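Side-chain contacts in calcium homeostasis modulator 1 (Oryzias latipes, PDB 6LMT), which probably forms a large-pore ion channel of the calcium homeostasis modulator family, assembled here from eight copies of the chain: residues T214-W217 against S218-D222; K82-T85 against G86-T89. One frame throughout, in Å; residues are numbered along the deposited sequence.

Interaction 1. Residues T214-W217 against S218-D222; sequences TKYW and SHYID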
loop_
_atom_site.group_PDB
_atom_site.type_symbol
_atom_site.label_atom_id
_atom_site.label_comp_id
_atom_site.label_asym_id
_atom_site.label_seq_id
_atom_site.Cartn_x
_atom_site.Cartn_y
_atom_site.Cartn_z
ATOM N N THR A 214 5.654 26.229 -36.099
ATOM C CA THR A 214 6.441 25.320 -35.277
ATOM C C THR A 214 5.568 24.225 -34.691
ATOM O O THR A 214 6.035 23.094 -34.509
ATOM C CB THR A 214 7.157 26.105 -34.177
ATOM O OG1 THR A 214 7.902 27.165 -34.777
ATOM C CG2 THR A 214 8.140 25.248 -33.419
ATOM N N LYS A 215 4.296 24.522 -34.432
ATOM C CA LYS A 215 3.385 23.479 -33.988
ATOM C C LYS A 215 3.075 22.487 -35.095
ATOM O O LYS A 215 3.022 21.285 -34.832
ATOM C CB LYS A 215 2.094 24.084 -33.449
ATOM C CG LYS A 215 1.196 23.057 -32.792
ATOM C CD LYS A 215 -0.017 23.682 -32.174
ATOM C CE LYS A 215 0.392 24.538 -31.009
ATOM N NZ LYS A 215 1.031 23.746 -29.923
ATOM N N TYR A 216 2.900 22.955 -36.330
ATOM C CA TYR A 216 2.715 22.022 -37.435
ATOM C C TYR A 216 3.975 21.209 -37.687
ATOM O O TYR A 216 3.894 20.036 -38.071
ATOM C CB TYR A 216 2.302 22.763 -38.703
ATOM C CG TYR A 216 2.201 21.837 -39.885
ATOM C CD1 TYR A 216 1.164 20.927 -39.989
ATOM C CD2 TYR A 216 3.160 21.851 -40.882
ATOM C CE1 TYR A 216 1.082 20.067 -41.051
ATOM C CE2 TYR A 216 3.084 20.993 -41.947
ATOM C CZ TYR A 216 2.048 20.104 -42.026
ATOM O OH TYR A 216 1.979 19.255 -43.101
ATOM N N TRP A 217 5.142 21.813 -37.462
ATOM C CA TRP A 217 6.406 21.101 -37.610
ATOM C C TRP A 217 6.545 19.993 -36.575
ATOM O O TRP A 217 7.009 18.896 -36.897
ATOM C CB TRP A 217 7.551 22.093 -37.483
ATOM C CG TRP A 217 8.919 21.539 -37.662
ATOM C CD1 TRP A 217 9.533 21.230 -38.829
ATOM C CD2 TRP A 217 9.832 21.183 -36.623
ATOM N NE1 TRP A 217 10.794 20.750 -38.593
ATOM C CE2 TRP A 217 10.996 20.698 -37.240
ATOM C CE3 TRP A 217 9.779 21.237 -35.222
ATOM C CZ2 TRP A 217 12.110 20.285 -36.506
ATOM C CZ3 TRP A 217 10.864 20.802 -34.499
ATOM C CH2 TRP A 217 12.018 20.323 -35.139
ATOM N N SER A 218 6.126 20.255 -35.337
ATOM C CA SER A 218 6.223 19.246 -34.287
ATOM C C SER A 218 5.242 18.105 -34.509
ATOM O O SER A 218 5.580 16.940 -34.273
ATOM C CB SER A 218 5.983 19.883 -32.926
ATOM O OG SER A 218 6.979 20.840 -32.637
ATOM N N HIS A 219 4.019 18.417 -34.951
ATOM C CA HIS A 219 3.071 17.358 -35.274
ATOM C C HIS A 219 3.514 16.565 -36.487
ATOM O O HIS A 219 3.259 15.364 -36.552
ATOM C CB HIS A 219 1.663 17.912 -35.519
ATOM C CG HIS A 219 0.997 18.449 -34.295
ATOM N ND1 HIS A 219 0.632 17.647 -33.237
ATOM C CD2 HIS A 219 0.575 19.696 -33.981
ATOM C CE1 HIS A 219 0.059 18.384 -32.304
ATOM N NE2 HIS A 219 0.010 19.631 -32.731
ATOM N N TYR A 220 4.185 17.207 -37.445
ATOM C CA TYR A 220 4.632 16.488 -38.630
ATOM C C TYR A 220 5.722 15.485 -38.303
ATOM O O TYR A 220 5.795 14.428 -38.935
ATOM C CB TYR A 220 5.129 17.457 -39.694
ATOM C CG TYR A 220 5.568 16.752 -40.947
ATOM C CD1 TYR A 220 4.642 16.169 -41.787
ATOM C CD2 TYR A 220 6.909 16.659 -41.283
ATOM C CE1 TYR A 220 5.032 15.511 -42.928
ATOM C CE2 TYR A 220 7.309 16.004 -42.423
ATOM C CZ TYR A 220 6.364 15.433 -43.243
ATOM O OH TYR A 220 6.751 14.780 -44.385
ATOM N N ILE A 221 6.555 15.783 -37.308
ATOM C CA ILE A 221 7.621 14.866 -36.928
ATOM C C ILE A 221 7.064 13.620 -36.259
ATOM O O ILE A 221 7.457 12.497 -36.597
ATOM C CB ILE A 221 8.622 15.586 -36.022
ATOM C CG1 ILE A 221 9.380 16.614 -36.824
ATOM C CG2 ILE A 221 9.580 14.629 -35.418
ATOM C CD1 ILE A 221 10.113 17.477 -35.963
ATOM N N ASP A 222 6.143 13.793 -35.306
ATOM C CA ASP A 222 5.541 12.642 -34.638
ATOM C C ASP A 222 4.726 11.782 -35.595
ATOM O O ASP A 222 4.673 10.559 -35.433
ATOM C CB ASP A 222 4.669 13.109 -33.479
ATOM C CG ASP A 222 5.478 13.630 -32.317
ATOM O OD1 ASP A 222 6.627 13.175 -32.143
ATOM O OD2 ASP A 222 4.961 14.484 -31.568
#
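The indole of W217 carries I221 on one face. CD1 of I221 stands 3.4 Å from the centroid of the six-membered ring of W217, only 8° off the ring normal, which is a CH-pi contact. With chi1 at -178°, CG of W217 is turned away from its backbone N, and the indole lies where the residue one turn later can meet it. The imidazole of H219 runs alongside the K215 chain. CD2 of H219 is 3.6 Å from CG of K215, a van der Waals contact of ring and methylene, one helical turn apart. Y216 and Y220 meet loosely, with OH of Y216 4.3 Å from CD1 of Y220. Both tyrosine rings pair edge-to-face with H259 of a third subunit, and Y216 OH bonds to H235 O of a second one.

The backbone bonds from residue i+4 to residue i set the spacing of these side chains. T214 O accepts twice: S218 N lies 3.0 Å and S218 OG 3.1 Å from T214 O, and they come from opposite faces of its carbonyl plane. The serine hydroxyl thus folds back onto its own helix. K215 NZ and H219 NE2 are 5.1 Å apart. H219 NE2 makes a weak hydrogen bond to D229 of the second subunit. That carboxylate may favour a protonated imidazole, while the nearby lysine would probably oppose it.

Interaction 2. Residues K82-T85 against G86-T89; sequences KRPT and GRRT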
loop_
_atom_site.group_PDB
_atom_site.type_symbol
_atom_site.label_atom_id
_atom_site.label_comp_id
_atom_site.label_asym_id
_atom_site.label_seq_id
_atom_site.Cartn_x
_atom_site.Cartn_y
_atom_site.Cartn_z
ATOM N N LYS A 82 22.361 22.836 -40.419
ATOM C CA LYS A 82 23.572 22.449 -41.130
ATOM C C LYS A 82 23.427 22.640 -42.635
ATOM O O LYS A 82 24.414 22.934 -43.318
ATOM C CB LYS A 82 23.915 20.997 -40.794
ATOM C CG LYS A 82 25.262 20.516 -41.291
ATOM C CD LYS A 82 25.534 19.099 -40.823
ATOM C CE LYS A 82 25.803 19.059 -39.320
ATOM N NZ LYS A 82 27.084 19.730 -38.942
ATOM N N ARG A 83 22.209 22.520 -43.152
ATOM C CA ARG A 83 21.964 22.629 -44.578
ATOM C C ARG A 83 22.070 24.085 -45.037
ATOM O O ARG A 83 21.741 25.004 -44.284
ATOM C CB ARG A 83 20.587 22.053 -44.901
ATOM C CG ARG A 83 20.547 20.554 -44.671
ATOM C CD ARG A 83 19.161 19.957 -44.774
ATOM N NE ARG A 83 18.652 19.945 -46.136
ATOM C CZ ARG A 83 17.429 19.551 -46.462
ATOM N NH1 ARG A 83 16.598 19.134 -45.520
ATOM N NH2 ARG A 83 17.040 19.566 -47.732
ATOM N N PRO A 84 22.549 24.316 -46.263
ATOM C CA PRO A 84 22.795 25.689 -46.720
ATOM C C PRO A 84 21.512 26.465 -46.974
ATOM O O PRO A 84 20.423 25.904 -47.109
ATOM C CB PRO A 84 23.571 25.492 -48.028
ATOM C CG PRO A 84 24.140 24.122 -47.931
ATOM C CD PRO A 84 23.117 23.328 -47.197
ATOM N N THR A 85 21.668 27.786 -47.045
ATOM C CA THR A 85 20.544 28.676 -47.309
ATOM C C THR A 85 20.078 28.519 -48.752
ATOM O O THR A 85 20.882 28.575 -49.688
ATOM C CB THR A 85 20.931 30.124 -47.018
ATOM O OG1 THR A 85 22.085 30.480 -47.791
ATOM C CG2 THR A 85 21.222 30.310 -45.542
ATOM N N GLY A 86 18.779 28.319 -48.927
ATOM C CA GLY A 86 18.233 27.986 -50.223
ATOM C C GLY A 86 17.802 26.539 -50.225
ATOM O O GLY A 86 16.730 26.192 -50.727
ATOM N N ARG A 87 18.644 25.686 -49.639
ATOM C CA ARG A 87 18.269 24.294 -49.435
ATOM C C ARG A 87 17.321 24.152 -48.249
ATOM O O ARG A 87 16.513 23.217 -48.213
ATOM C CB ARG A 87 19.534 23.451 -49.243
ATOM C CG ARG A 87 19.327 21.949 -49.109
ATOM C CD ARG A 87 18.812 21.321 -50.394
ATOM N NE ARG A 87 19.744 21.501 -51.504
ATOM C CZ ARG A 87 20.793 20.719 -51.732
ATOM N NH1 ARG A 87 21.052 19.696 -50.929
ATOM N NH2 ARG A 87 21.586 20.959 -52.764
ATOM N N ARG A 88 17.384 25.090 -47.297
ATOM C CA ARG A 88 16.557 25.063 -46.091
ATOM C C ARG A 88 15.084 25.205 -46.449
ATOM O O ARG A 88 14.683 26.170 -47.107
ATOM C CB ARG A 88 16.968 26.176 -45.134
ATOM C CG ARG A 88 18.287 25.974 -44.427
ATOM C CD ARG A 88 18.563 27.156 -43.523
ATOM N NE ARG A 88 19.859 27.061 -42.873
ATOM C CZ ARG A 88 20.390 28.030 -42.138
ATOM N NH1 ARG A 88 19.733 29.169 -41.973
ATOM N NH2 ARG A 88 21.581 27.862 -41.580
ATOM N N THR A 89 14.277 24.245 -46.006
ATOM C CA THR A 89 12.847 24.279 -46.264
ATOM C C THR A 89 12.096 25.141 -45.267
ATOM O O THR A 89 10.877 25.281 -45.390
ATOM C CB THR A 89 12.268 22.869 -46.214
ATOM O OG1 THR A 89 12.367 22.369 -44.876
ATOM C CG2 THR A 89 13.037 21.946 -47.143
#
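R88 folds its side chain back over the residues that precede it, toward the carbonyl of R83. CB of R88 starts 4.0 Å from O of P84. CG of R88 comes closer, 3.4 Å from the same P84 O. CD then passes R83 O without a polar contact. The chain is extended through chi2 and chi3 (180° and -177°), which carries NE to the carbonyl. R88 NE donates to R83 O at 3.1 Å, with an N-H...O angle of 147°. The acceptor is tilted from the guanidinium plane. Beyond NE, T85 covers part of one guanidinium face: its CG2 lies 4.0 Å from R88 NH1, offset toward the rim. At the tip, R88 NH2 bonds to W81 O, and the guanidinium makes a cation-pi contact with the W81 ring.

The backbone turns sharply between P84 and R87, close to a type II turn, with G86 at the position where a positive phi is favoured. P84 O takes two weak bonds there: R87 N at 3.1 Å and R88 N at 3.2 Å from it. R83 and R87 cross at about a right angle. NH2 of R83 meets the aliphatic CG of R87 at 3.6 Å, so a methylene and not the second charge touches it. The R87 carbonyl O lies over one face of the R83 guanidinium. R83 NH1 also has a long, weak ion pair with E80.

The contact lies at the surface, in the loop that joins helix 74-82 to helix 92-105. R83 is the first residue after helix 74-82 to leave helical backbone angles. By binding carbonyls of W81 and R83, R88 ties the loop back to the end of helix 74-82.

How the interactions relate
Interaction 2 comes first along the chain, in the loop between helices 74-82 and 92-105. Interaction 1 follows later, near the start of the long helix 210-258. Their centres are 19 Å apart and their nearest atoms about 7 Å, without touching. Helix 92-105 relates them: the loop of interaction 2 leads into it, and T214 and W217 of interaction 1 pack on it. W217 also packs on K90, in the same loop, one residue past interaction 2. Interaction 1 is buried; interaction 2 is a surface turn, with K82 on C205 of a further subunit. The start of helix 210-258 thus packs on helix 92-105 and the loop before it, while the same turns meet two other subunits.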